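Local coordinates for protein ribonuclease-like 3 (Danio rerio, PDB 2VQ9) that cleaves RNA as a secreted ribonuclease of the pancreatic family, promotes angiogenesis and kills bacteria independently of its RNase activity, at residues I72-G76 with N77-T81. Residues are numbered along the deposited sequence; the frame is centred on the assembly and turned at random.
Sequences IQANG and NHVRT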
loop_
_atom_site.group_PDB
_atom_site.type_symbol
_atom_site.label_atom_id
_atom_site.label_comp_id
_atom_site.label_asym_id
_atom_site.label_seq_id
_atom_site.Cartn_x
_atom_site.Cartn_y
_atom_site.Cartn_z
ATOM N N ILE A 72 0.883 -3.270 -2.946
ATOM C CA ILE A 72 1.976 -4.217 -3.061
ATOM C C ILE A 72 1.388 -5.507 -3.629
ATOM O O ILE A 72 0.392 -6.025 -3.102
ATOM C CB ILE A 72 2.575 -4.505 -1.718
ATOM C CG1 ILE A 72 3.048 -3.187 -1.074
ATOM C CG2 ILE A 72 3.724 -5.519 -1.873
ATOM C CD1 ILE A 72 3.206 -3.300 0.460
ATOM N N GLN A 73 2.014 -6.011 -4.685
ATOM C CA GLN A 73 1.553 -7.225 -5.376
ATOM C C GLN A 73 2.122 -8.451 -4.657
ATOM O O GLN A 73 3.036 -9.110 -5.158
ATOM C CB GLN A 73 2.028 -7.184 -6.819
ATOM C CG GLN A 73 1.254 -8.082 -7.779
ATOM C CD GLN A 73 1.853 -8.059 -9.141
ATOM O OE1 GLN A 73 2.971 -8.540 -9.362
ATOM N NE2 GLN A 73 1.129 -7.502 -10.078
ATOM N N ALA A 74 1.571 -8.737 -3.485
ATOM C CA ALA A 74 1.974 -9.863 -2.622
ATOM C C ALA A 74 0.849 -10.168 -1.630
ATOM O O ALA A 74 -0.123 -9.392 -1.517
ATOM C CB ALA A 74 3.282 -9.512 -1.844
ATOM N N ASN A 75 0.980 -11.293 -0.912
ATOM C CA ASN A 75 0.017 -11.664 0.121
ATOM C C ASN A 75 0.384 -11.047 1.480
ATOM O O ASN A 75 1.518 -10.645 1.687
ATOM C CB ASN A 75 -0.246 -13.211 0.101
ATOM C CG ASN A 75 0.318 -13.993 1.323
ATOM O OD1 ASN A 75 1.100 -13.493 2.123
ATOM N ND2 ASN A 75 -0.103 -15.265 1.441
ATOM N N GLY A 76 -0.609 -10.897 2.358
ATOM C CA GLY A 76 -0.442 -10.240 3.641
ATOM C C GLY A 76 0.616 -10.805 4.564
ATOM O O GLY A 76 1.424 -10.067 5.111
ATOM N N ASN A 77 0.609 -12.129 4.736
ATOM C CA ASN A 77 1.624 -12.796 5.537
ATOM C C ASN A 77 3.035 -12.583 4.990
ATOM O O ASN A 77 3.989 -12.442 5.769
ATOM C CB ASN A 77 1.308 -14.294 5.655
ATOM C CG ASN A 77 0.165 -14.565 6.600
ATOM O OD1 ASN A 77 -0.416 -13.639 7.168
ATOM N ND2 ASN A 77 -0.165 -15.836 6.782
ATOM N N HIS A 78 3.153 -12.511 3.664
ATOM C CA HIS A 78 4.443 -12.207 3.019
ATOM C C HIS A 78 4.872 -10.771 3.339
ATOM O O HIS A 78 6.002 -10.538 3.794
ATOM C CB HIS A 78 4.313 -12.415 1.515
ATOM C CG HIS A 78 5.582 -12.250 0.739
ATOM N ND1 HIS A 78 5.599 -12.239 -0.639
ATOM C CD2 HIS A 78 6.865 -12.046 1.133
ATOM C CE1 HIS A 78 6.842 -12.068 -1.064
ATOM N NE2 HIS A 78 7.630 -11.960 -0.007
ATOM N N VAL A 79 3.975 -9.798 3.134
ATOM C CA VAL A 79 4.322 -8.407 3.470
ATOM C C VAL A 79 4.691 -8.240 4.961
ATOM O O VAL A 79 5.622 -7.491 5.312
ATOM C CB VAL A 79 3.232 -7.422 3.030
ATOM C CG1 VAL A 79 3.561 -5.981 3.528
ATOM C CG2 VAL A 79 3.085 -7.452 1.502
ATOM N N ARG A 80 3.968 -8.920 5.846
ATOM C CA ARG A 80 4.289 -8.896 7.285
ATOM C C ARG A 80 5.736 -9.183 7.641
ATOM O O ARG A 80 6.255 -8.646 8.631
ATOM C CB ARG A 80 3.433 -9.891 8.041
ATOM C CG ARG A 80 2.166 -9.330 8.557
ATOM C CD ARG A 80 1.792 -10.061 9.820
ATOM N NE ARG A 80 1.182 -11.343 9.527
ATOM C CZ ARG A 80 1.291 -12.412 10.309
ATOM N NH1 ARG A 80 1.999 -12.351 11.441
ATOM N NH2 ARG A 80 0.700 -13.536 9.954
ATOM N N THR A 81 6.388 -10.028 6.850
ATOM C CA THR A 81 7.760 -10.449 7.156
ATOM C C THR A 81 8.759 -9.298 7.099
ATOM O O THR A 81 9.880 -9.443 7.570
ATOM C CB THR A 81 8.268 -11.569 6.224
ATOM O OG1 THR A 81 8.395 -11.061 4.883
ATOM C CG2 THR A 81 7.325 -12.773 6.249
HETATM O O HOH W 1 3.113 -13.088 -1.796
#
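The H78 imidazole and the methyl of A74 meet obliquely, with A74 CB 3.8 Å from H78 ND1. At the ring edge, in its plane, a water bonded to ND1 also accepts from N75 N, 2.9 Å away, and so ties the ring to the backbone ahead of the helix; F103 of strand 103-112 meets the same ring. With CG anti to the backbone N (chi1 -175°), H78 has its ND1 beside A74 CB and facing the water. In a second flat group, N77 OD1 lies in the plane of the R80 guanidinium, at its edge, and accepts from R80 NH2 (3.0 Å), which approaches from above the N77 amide plane rather than along a lone pair. N75 caps the helix: its OD1 takes the H78 amide at 2.7 Å, in a nearly straight bond, while its carbonyl O accepts from V79 N (3.0 Å). G76 O then bonds R80 N and completes the turn. On the buried side of the helix, I72 CG2 and V79 CG2 touch tip to tip at 3.9 Å, and V79 CG2 also packs on A74 CB; F33 of helix 27-37 touches V79. This is the N-cap of short helix 76-80, which follows strand 68-72 in the pancreatic ribonuclease fold, where I72 lies about 5 Å, side chain to side chain, from the catalytic proton acceptor H37.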